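Local coordinates for protein LC-Est1C (Uncultured organism, PDB 3WYD) that hydrolyses carboxylic ester bonds as the C-terminal esterase domain of a compost metagenome enzyme with the alpha/beta hydrolase fold, at residues 49-52 with 53-57; 95-98 with 99-103; 167-170 with 171-174; 176-179 with 180-184. All coordinates share one frame; numbering follows the deposited sequence.

Contact 1. Residues 49-52 with 53-57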
loop_
_atom_site.group_PDB
_atom_site.type_symbol
_atom_site.label_atom_id
_atom_site.label_comp_id
_atom_site.label_asym_id
_atom_site.label_seq_id
_atom_site.Cartn_x
_atom_site.Cartn_y
_atom_site.Cartn_z
ATOM N N ASP A 49 -6.373 9.120 3.800
ATOM C CA ASP A 49 -7.795 8.882 3.636
ATOM C C ASP A 49 -8.345 9.928 2.666
ATOM O O ASP A 49 -7.577 10.612 1.982
ATOM C CB ASP A 49 -8.531 8.933 4.994
ATOM C CG ASP A 49 -8.396 10.282 5.702
ATOM O OD1 ASP A 49 -8.010 11.324 5.103
ATOM O OD2 ASP A 49 -8.642 10.297 6.937
ATOM N N GLU A 50 -9.671 9.983 2.574
ATOM C CA GLU A 50 -10.354 10.867 1.642
ATOM C C GLU A 50 -10.078 12.351 1.933
ATOM O O GLU A 50 -10.262 13.177 1.053
ATOM C CB GLU A 50 -11.876 10.564 1.636
ATOM C CG GLU A 50 -12.641 11.000 2.930
ATOM C CD GLU A 50 -12.753 9.889 3.967
ATOM O OE1 GLU A 50 -11.825 9.059 4.098
ATOM O OE2 GLU A 50 -13.784 9.848 4.672
ATOM N N ASN A 51 -9.550 12.690 3.121
ATOM C CA ASN A 51 -9.138 14.065 3.404
ATOM C C ASN A 51 -7.695 14.456 3.085
ATOM O O ASN A 51 -7.360 15.626 3.158
ATOM C CB ASN A 51 -9.362 14.426 4.872
ATOM C CG ASN A 51 -10.725 14.038 5.366
ATOM O OD1 ASN A 51 -10.863 13.165 6.236
ATOM N ND2 ASN A 51 -11.738 14.572 4.732
ATOM N N SER A 52 -6.877 13.469 2.727
ATOM C CA SER A 52 -5.451 13.698 2.608
ATOM C C SER A 52 -5.090 14.827 1.649
ATOM O O SER A 52 -4.195 15.600 1.947
ATOM C CB SER A 52 -4.740 12.422 2.161
ATOM O OG SER A 52 -4.721 11.475 3.201
ATOM N N TYR A 53 -5.712 14.872 0.459
ATOM C CA TYR A 53 -5.348 15.940 -0.501
ATOM C C TYR A 53 -5.904 17.312 -0.096
ATOM O O TYR A 53 -5.433 18.338 -0.560
ATOM C CB TYR A 53 -5.689 15.604 -1.968
ATOM C CG TYR A 53 -4.751 14.623 -2.658
ATOM C CD1 TYR A 53 -4.913 13.260 -2.524
ATOM C CD2 TYR A 53 -3.750 15.082 -3.493
ATOM C CE1 TYR A 53 -4.074 12.378 -3.164
ATOM C CE2 TYR A 53 -2.900 14.183 -4.164
ATOM C CZ TYR A 53 -3.045 12.830 -3.935
ATOM O OH TYR A 53 -2.198 11.954 -4.565
ATOM N N PHE A 54 -6.888 17.341 0.806
ATOM C CA PHE A 54 -7.356 18.610 1.352
ATOM C C PHE A 54 -6.495 19.142 2.477
ATOM O O PHE A 54 -6.324 20.347 2.596
ATOM C CB PHE A 54 -8.818 18.499 1.832
ATOM C CG PHE A 54 -9.795 18.225 0.732
ATOM C CD1 PHE A 54 -9.988 16.934 0.259
ATOM C CD2 PHE A 54 -10.484 19.266 0.141
ATOM C CE1 PHE A 54 -10.863 16.687 -0.778
ATOM C CE2 PHE A 54 -11.380 19.032 -0.890
ATOM C CZ PHE A 54 -11.593 17.733 -1.335
ATOM N N ASP A 55 -6.054 18.247 3.352
ATOM C CA ASP A 55 -5.576 18.625 4.697
ATOM C C ASP A 55 -4.056 18.527 4.739
ATOM O O ASP A 55 -3.386 19.301 5.428
ATOM C CB ASP A 55 -6.162 17.684 5.745
ATOM C CG ASP A 55 -7.652 17.923 6.010
ATOM O OD1 ASP A 55 -8.215 18.938 5.548
ATOM O OD2 ASP A 55 -8.266 17.059 6.677
ATOM N N SER A 56 -3.514 17.600 3.962
ATOM C CA SER A 56 -2.071 17.455 3.835
ATOM C C SER A 56 -1.591 17.812 2.424
ATOM O O SER A 56 -2.245 18.548 1.683
ATOM C CB SER A 56 -1.633 16.035 4.184
ATOM O OG SER A 56 -2.431 15.489 5.220
ATOM N N TYR A 57 -0.426 17.300 2.066
ATOM C CA TYR A 57 0.245 17.684 0.839
ATOM C C TYR A 57 0.382 19.199 0.700
ATOM O O TYR A 57 -0.238 19.838 -0.160
ATOM C CB TYR A 57 -0.398 17.010 -0.392
ATOM C CG TYR A 57 -0.323 15.486 -0.359
ATOM C CD1 TYR A 57 0.870 14.823 -0.630
ATOM C CD2 TYR A 57 -1.445 14.712 -0.087
ATOM C CE1 TYR A 57 0.934 13.428 -0.680
ATOM C CE2 TYR A 57 -1.378 13.310 -0.041
ATOM C CZ TYR A 57 -0.178 12.672 -0.351
ATOM O OH TYR A 57 -0.137 11.297 -0.317
HETATM O O HOH W 1 -7.252 12.014 -0.379
#

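Contact 2. Residues 95-98 with 99-103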
loop_
_atom_site.group_PDB
_atom_site.type_symbol
_atom_site.label_atom_id
_atom_site.label_comp_id
_atom_site.label_asym_id
_atom_site.label_seq_id
_atom_site.Cartn_x
_atom_site.Cartn_y
_atom_site.Cartn_z
ATOM N N ASP A 95 -17.090 3.494 -8.835
ATOM C CA ASP A 95 -18.413 3.891 -8.372
ATOM C C ASP A 95 -18.452 5.365 -7.971
ATOM O O ASP A 95 -19.443 6.063 -8.225
ATOM C CB ASP A 95 -18.855 3.023 -7.200
ATOM C CG ASP A 95 -19.293 1.630 -7.626
ATOM O OD1 ASP A 95 -19.431 1.359 -8.841
ATOM O OD2 ASP A 95 -19.492 0.802 -6.725
ATOM N N VAL A 96 -17.372 5.859 -7.358
ATOM C CA VAL A 96 -17.240 7.287 -7.099
ATOM C C VAL A 96 -17.273 8.098 -8.382
ATOM O O VAL A 96 -18.030 9.070 -8.502
ATOM C CB VAL A 96 -15.944 7.602 -6.332
ATOM C CG1 VAL A 96 -15.702 9.116 -6.272
ATOM C CG2 VAL A 96 -15.991 6.964 -4.960
ATOM N N ILE A 97 -16.553 7.635 -9.415
ATOM C CA ILE A 97 -16.570 8.326 -10.689
ATOM C C ILE A 97 -18.001 8.387 -11.240
ATOM O O ILE A 97 -18.418 9.428 -11.746
ATOM C CB ILE A 97 -15.572 7.700 -11.736
ATOM C CG1 ILE A 97 -14.111 7.921 -11.292
ATOM C CG2 ILE A 97 -15.800 8.279 -13.146
ATOM C CD1 ILE A 97 -13.083 6.977 -11.989
ATOM N N ALA A 98 -18.717 7.256 -11.187
ATOM C CA ALA A 98 -20.034 7.187 -11.805
ATOM C C ALA A 98 -20.993 8.090 -11.045
ATOM O O ALA A 98 -21.754 8.832 -11.673
ATOM C CB ALA A 98 -20.548 5.743 -11.861
ATOM N N GLU A 99 -20.877 8.125 -9.727
ATOM C CA GLU A 99 -21.753 9.021 -8.960
ATOM C C GLU A 99 -21.468 10.496 -9.281
ATOM O O GLU A 99 -22.367 11.306 -9.459
ATOM C CB GLU A 99 -21.608 8.779 -7.480
ATOM C CG GLU A 99 -22.583 9.583 -6.655
ATOM C CD GLU A 99 -22.526 9.161 -5.209
ATOM O OE1 GLU A 99 -23.193 8.173 -4.861
ATOM O OE2 GLU A 99 -21.792 9.795 -4.428
ATOM N N VAL A 100 -20.192 10.869 -9.347
ATOM C CA VAL A 100 -19.872 12.236 -9.664
ATOM C C VAL A 100 -20.397 12.604 -11.056
ATOM O O VAL A 100 -20.867 13.714 -11.268
ATOM C CB VAL A 100 -18.337 12.514 -9.527
ATOM C CG1 VAL A 100 -17.973 13.861 -10.068
ATOM C CG2 VAL A 100 -17.911 12.363 -8.050
ATOM N N ARG A 101 -20.288 11.676 -12.016
ATOM C CA ARG A 101 -20.741 11.958 -13.374
ATOM C C ARG A 101 -22.269 12.071 -13.482
ATOM O O ARG A 101 -22.748 12.865 -14.287
ATOM C CB ARG A 101 -20.206 10.911 -14.357
ATOM C CG ARG A 101 -18.683 10.923 -14.463
ATOM C CD ARG A 101 -18.212 9.804 -15.394
ATOM N NE ARG A 101 -18.491 10.094 -16.805
ATOM C CZ ARG A 101 -18.091 9.302 -17.795
ATOM N NH1 ARG A 101 -17.506 8.156 -17.496
ATOM N NH2 ARG A 101 -18.285 9.654 -19.058
ATOM N N ARG A 102 -22.971 11.420 -12.554
ATOM C CA ARG A 102 -24.432 11.603 -12.381
ATOM C C ARG A 102 -24.761 12.991 -11.829
ATOM O O ARG A 102 -25.658 13.687 -12.336
ATOM C CB ARG A 102 -25.021 10.518 -11.473
ATOM C CG ARG A 102 -25.266 9.176 -12.178
ATOM C CD ARG A 102 -26.232 8.269 -11.407
ATOM N NE ARG A 102 -25.740 7.898 -10.077
ATOM C CZ ARG A 102 -24.784 6.999 -9.865
ATOM N NH1 ARG A 102 -24.234 6.369 -10.895
ATOM N NH2 ARG A 102 -24.390 6.710 -8.627
ATOM N N ASP A 103 -24.019 13.391 -10.803
ATOM C CA ASP A 103 -24.345 14.579 -10.009
ATOM C C ASP A 103 -23.883 15.892 -10.602
ATOM O O ASP A 103 -24.465 16.946 -10.329
ATOM C CB ASP A 103 -23.762 14.432 -8.610
ATOM C CG ASP A 103 -24.432 13.358 -7.808
ATOM O OD1 ASP A 103 -25.511 12.856 -8.226
ATOM O OD2 ASP A 103 -23.879 13.010 -6.747
HETATM O O HOH W 2 -22.066 4.776 -8.346
#

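Contact 3. Residues 167-170 with 171-174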
loop_
_atom_site.group_PDB
_atom_site.type_symbol
_atom_site.label_atom_id
_atom_site.label_comp_id
_atom_site.label_asym_id
_atom_site.label_seq_id
_atom_site.Cartn_x
_atom_site.Cartn_y
_atom_site.Cartn_z
ATOM N N THR A 167 10.894 3.830 0.304
ATOM C CA THR A 167 9.650 3.065 0.510
ATOM C C THR A 167 9.280 2.291 -0.759
ATOM O O THR A 167 9.081 1.047 -0.743
ATOM C CB THR A 167 8.516 3.999 0.889
ATOM O OG1 THR A 167 8.743 4.587 2.194
ATOM C CG2 THR A 167 7.173 3.269 0.963
ATOM N N VAL A 168 9.277 3.004 -1.892
ATOM C CA VAL A 168 9.055 2.371 -3.205
ATOM C C VAL A 168 10.312 2.667 -4.056
ATOM O O VAL A 168 10.552 3.816 -4.399
ATOM C CB VAL A 168 7.801 2.937 -3.922
ATOM C CG1 VAL A 168 7.664 2.275 -5.367
ATOM C CG2 VAL A 168 6.507 2.678 -3.086
ATOM N N PRO A 169 11.121 1.653 -4.365
ATOM C CA PRO A 169 12.334 1.919 -5.164
ATOM C C PRO A 169 12.003 2.598 -6.481
ATOM O O PRO A 169 10.973 2.309 -7.116
ATOM C CB PRO A 169 12.908 0.530 -5.424
ATOM C CG PRO A 169 12.405 -0.314 -4.194
ATOM C CD PRO A 169 10.992 0.233 -3.974
ATOM N N VAL A 170 12.851 3.562 -6.827
ATOM C CA VAL A 170 12.707 4.290 -8.075
ATOM C C VAL A 170 12.630 3.339 -9.281
ATOM O O VAL A 170 11.949 3.668 -10.292
ATOM C CB VAL A 170 13.835 5.333 -8.204
ATOM C CG1 VAL A 170 15.236 4.657 -8.461
ATOM C CG2 VAL A 170 13.529 6.332 -9.326
ATOM N N GLU A 171 13.249 2.163 -9.176
ATOM C CA GLU A 171 13.155 1.163 -10.236
ATOM C C GLU A 171 11.718 0.734 -10.528
ATOM O O GLU A 171 11.391 0.376 -11.686
ATOM C CB GLU A 171 13.995 -0.071 -9.864
ATOM C CG GLU A 171 15.496 0.224 -9.879
ATOM C CD GLU A 171 16.095 0.832 -8.567
ATOM O OE1 GLU A 171 15.385 1.153 -7.575
ATOM O OE2 GLU A 171 17.347 1.016 -8.560
ATOM N N ARG A 172 10.803 0.937 -9.577
ATOM C CA ARG A 172 9.388 0.574 -9.820
ATOM C C ARG A 172 8.748 1.525 -10.831
ATOM O O ARG A 172 7.943 1.061 -11.660
ATOM C CB ARG A 172 8.582 0.531 -8.507
ATOM C CG ARG A 172 9.111 -0.451 -7.472
ATOM C CD ARG A 172 9.140 -1.909 -8.006
ATOM N NE ARG A 172 9.665 -2.790 -6.975
ATOM C CZ ARG A 172 10.960 -2.950 -6.723
ATOM N NH1 ARG A 172 11.880 -2.539 -7.594
ATOM N NH2 ARG A 172 11.351 -3.637 -5.653
ATOM N N SER A 173 9.160 2.802 -10.875
ATOM C CA SER A 173 8.656 3.671 -11.935
ATOM C C SER A 173 9.488 3.454 -13.197
ATOM O O SER A 173 8.961 3.533 -14.318
ATOM C CB SER A 173 8.689 5.141 -11.524
ATOM O OG SER A 173 7.542 5.453 -10.767
ATOM N N ARG A 174 10.803 3.274 -13.050
ATOM C CA ARG A 174 11.648 3.182 -14.249
ATOM C C ARG A 174 11.176 2.044 -15.138
ATOM O O ARG A 174 11.154 2.195 -16.357
ATOM C CB ARG A 174 13.105 2.988 -13.855
ATOM C CG ARG A 174 13.756 4.170 -13.216
ATOM C CD ARG A 174 15.183 3.810 -12.761
ATOM N NE ARG A 174 15.882 4.974 -12.242
ATOM C CZ ARG A 174 17.032 4.925 -11.567
ATOM N NH1 ARG A 174 17.591 3.747 -11.303
ATOM N NH2 ARG A 174 17.541 6.041 -11.068
#

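Contact 4. Residues 176-179 with 180-184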
loop_
_atom_site.group_PDB
_atom_site.type_symbol
_atom_site.label_atom_id
_atom_site.label_comp_id
_atom_site.label_asym_id
_atom_site.label_seq_id
_atom_site.Cartn_x
_atom_site.Cartn_y
_atom_site.Cartn_z
ATOM N N MET A 176 8.240 0.814 -15.534
ATOM C CA MET A 176 6.968 1.116 -16.167
ATOM C C MET A 176 7.143 2.093 -17.326
ATOM O O MET A 176 6.600 1.901 -18.380
ATOM C CB MET A 176 6.029 1.753 -15.142
ATOM C CG MET A 176 5.681 0.889 -13.953
ATOM S SD MET A 176 4.750 -0.619 -14.365
ATOM C CE MET A 176 3.090 0.043 -14.289
ATOM N N VAL A 177 7.986 3.099 -17.124
ATOM C CA VAL A 177 8.325 4.060 -18.179
ATOM C C VAL A 177 9.005 3.319 -19.342
ATOM O O VAL A 177 8.672 3.582 -20.501
ATOM C CB VAL A 177 9.235 5.171 -17.635
ATOM C CG1 VAL A 177 9.685 6.114 -18.769
ATOM C CG2 VAL A 177 8.507 5.987 -16.584
ATOM N N GLU A 178 9.950 2.426 -19.041
ATOM C CA GLU A 178 10.644 1.647 -20.093
ATOM C C GLU A 178 9.637 0.849 -20.908
ATOM O O GLU A 178 9.662 0.878 -22.168
ATOM C CB GLU A 178 11.674 0.738 -19.413
ATOM C CG GLU A 178 12.458 -0.191 -20.277
ATOM C CD GLU A 178 13.516 -0.890 -19.444
ATOM O OE1 GLU A 178 13.145 -1.707 -18.558
ATOM O OE2 GLU A 178 14.685 -0.471 -19.534
ATOM N N ALA A 179 8.697 0.174 -20.224
ATOM C CA ALA A 179 7.705 -0.609 -20.933
ATOM C C ALA A 179 6.781 0.302 -21.752
ATOM O O ALA A 179 6.391 -0.014 -22.883
ATOM C CB ALA A 179 6.872 -1.503 -19.941
ATOM N N ALA A 180 6.395 1.434 -21.198
ATOM C CA ALA A 180 5.513 2.354 -21.918
ATOM C C ALA A 180 6.098 2.699 -23.288
ATOM O O ALA A 180 5.365 2.833 -24.289
ATOM C CB ALA A 180 5.314 3.639 -21.079
ATOM N N LYS A 181 7.380 3.025 -23.272
ATOM C CA LYS A 181 8.059 3.451 -24.497
ATOM C C LYS A 181 8.104 2.358 -25.569
ATOM O O LYS A 181 8.102 2.661 -26.784
ATOM C CB LYS A 181 9.454 3.955 -24.168
ATOM C CG LYS A 181 9.417 5.288 -23.413
ATOM C CD LYS A 181 10.832 5.757 -23.085
ATOM C CE LYS A 181 10.820 7.223 -22.644
ATOM N NZ LYS A 181 10.995 8.167 -23.810
ATOM N N LYS A 182 8.088 1.091 -25.129
ATOM C CA LYS A 182 8.058 -0.037 -26.060
ATOM C C LYS A 182 6.714 -0.212 -26.765
ATOM O O LYS A 182 6.603 -1.017 -27.700
ATOM C CB LYS A 182 8.478 -1.330 -25.350
ATOM C CG LYS A 182 9.876 -1.285 -24.778
ATOM C CD LYS A 182 10.186 -2.624 -24.081
ATOM C CE LYS A 182 11.593 -2.584 -23.564
ATOM N NZ LYS A 182 11.899 -3.870 -22.846
ATOM N N HIS A 183 5.731 0.613 -26.408
ATOM C CA HIS A 183 4.441 0.564 -27.070
ATOM C C HIS A 183 4.015 1.929 -27.599
ATOM O O HIS A 183 2.868 2.100 -27.979
ATOM C CB HIS A 183 3.392 0.065 -26.060
ATOM C CG HIS A 183 3.598 -1.355 -25.707
ATOM N ND1 HIS A 183 3.378 -2.366 -26.618
ATOM C CD2 HIS A 183 4.218 -1.917 -24.643
ATOM C CE1 HIS A 183 3.804 -3.508 -26.099
ATOM N NE2 HIS A 183 4.278 -3.265 -24.886
ATOM N N GLY A 184 4.946 2.888 -27.668
ATOM C CA GLY A 184 4.674 4.181 -28.295
ATOM C C GLY A 184 3.805 5.089 -27.456
ATOM O O GLY A 184 3.239 6.061 -27.978
#

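Contact 1. Residues 49-52 with 53-57
Asn51 O receives Asp55 N at 2.9 Å, while Phe54 N makes a weak bond to the same oxygen and Ser56 N reaches Ser52 O at 2.9 Å. These bonds build the short helix 52-55. A type I turn from Asp49 to Ser52 leads into it, and the two residues form a capping box: Asp49 N donates to Ser52 OG at 2.9 Å. Asp49 OD1 also caps Asn51 N, met from above the carboxylate plane. Beside the cap, Asn51 and Asp55 run side by side, with Asp55 OD2 3.4 Å from Asn51 CB. Phe54 turns its ring edge to the carbonyls of Glu50 and Asn51 and makes a cation-pi contact with Arg24. Tyr57 holds CG anti to its carbonyl carbon (chi1 -62°), which turns the ring back: CE2 lies over the centre of the Tyr53 ring, and the ring edge lies against Ser52 O. Tyr53 OH bonds to Leu43 O, and Tyr57 meets the ring of His116, next to the probable nucleophile Ser117. An alanine in place of Tyr57 would probably leave that face of the Tyr53 ring and Ser52 O without the ring that packs on them. Water 1 donates to Asp49 O at 2.8 Å and accepts weakly from Tyr53 N.

Contact 2. Residues 95-98 with 99-103
Asp95 O is gripped twice: Glu99 N donates to it at 2.9 Å, and water 2 donates at the same distance. The water in turn accepts from Arg102 NH2 at 3.0 Å, lying in the plane of the guanidinium at its edge, and so links the arginine to a carbonyl nearly two turns earlier. The Arg102 chain bends at chi3 (-62°) and the guanidinium is turned at chi4 (-75°), so that one face lies over Glu99 CA and Ala98 O, with NH1 3.9 Å from Ala98 CB. Val100 N, Arg101 N and Arg102 N continue the i to i+4 bonding of helix 88-103, a helix that packs on the central sheet of the alpha/beta hydrolase fold. Its inward side is apolar. Val96 CG1 and Val100 CG2 are 4.3 Å apart, and both valines rest on Tyr23, while Ile97 reaches Ile41 and Val100 reaches Leu39. Farther round, Ile97 and Arg101 lie alongside each other, pointing the same way, and Ile97 CG2 touches the aliphatic CD of Arg101 at 3.6 Å. Glu99 extends away from this turn, CG anti to the backbone N (chi1 -175°), and its OE2 hydrogen-bonds Tyr23 OH on strand 23-26.

Contact 3. Residues 167-170 with 171-174
Val170 O takes two backbone donors, Arg174 N at 3.0 Å in the carbonyl plane and Ser173 N from above that plane, while Arg172 N binds Pro169 O at 2.8 Å. The charged ends look elsewhere: Arg174 NH2 forms a salt bridge with Glu191, and Arg172 NE donates to Gly47 O of the second subunit. Between Arg174 NH1 and Glu171 OE2 there is a long salt bridge of 3.9 Å, with the oxygen well out of the guanidinium plane, so that the attraction is probably one of charge only, no N-H pointing at the oxygen. Residues 171-174 form the first turn of helix 171-181, led in by the loop that carries Asp165, probably the acid of the Ser-His-Asp triad in this alpha/beta hydrolase; Asp165 OD1 accepts from the backbone N of Thr167 and Val168, and Val168 packs on His197, the probable triad histidine. Val170 sets CG1 between its backbone N and carbonyl carbon (chi1 71°), which places that methyl over the centre of the Arg174 guanidinium, 3.6 Å from CZ. Pro169 CG sits over the rim of one face of the Arg172 guanidinium, and Val168 CG1 touches Arg172 CB at 3.7 Å. A serine replacing Arg172 is likely to uncover Pro169 CG and leave Gly47 O of the second subunit without this donor. Pro169 CB also meets Glu171 OE1, at 3.3 Å.

Contact 4. Residues 176-179 with 180-184
A Schellman motif ends helix 171-181, the crossover helix of the beta-alpha-beta unit between strands 157-162 and 187-192. Gly184, at positive phi, is its C-prime residue: Gly184 N returns to Lys181 O, and Thr185 N to Ala180 O. Upstream the helix is regular, with Ala180 N bonded to Met176 O at 2.9 Å and Lys181 N to Val177 O at 3.1 Å. Lys182 N makes two weak bonds, to Ala179 O at 3.0 Å and to Glu178 O at 3.4 Å. Val177 and Lys181 lie alongside, Lys181 CE 4.2 Å from Val177 CG1, and both rest on Ile187. Glu178 and Lys182 form a second such pair, meeting through Glu178 CG and Lys182 CE. His183 holds CG anti to its carbonyl carbon (chi1 -69°) and brings CD2 to 3.4 Å from Ala179 O. On the buried side Met176 packs on Trp124 and Met128, and Ala180 on Met149. Glu178 OE1 and Lys182 NZ stay 5.0 Å apart, so any attraction between them probably acts at a distance; what joins these two residues directly is contact between the aliphatic parts of their chains, beside a weak backbone bond.

Overall arrangement
All four are local contacts within or at the ends of helices, partly buried, their centres 14 to 18 Å from the chain's centre. Contacts 3 and 4 share helix 171-181, contact 3 at its start and contact 4 at its end, with centres about 15 Å apart; contact 2, on helix 88-103, lies across the chain's centre from both. Their chemistry follows their place. Contact 3 touches the probable catalytic triad and contact 1 the probable nucleophile elbow, and contact 3 alone reaches the second subunit. Contact 1 relies on a cap and aromatic rings, contact 3 on arginine faces. Contacts 2 and 4 lie farther along their helices, combining apolar packing toward the sheet with long charged chains outside.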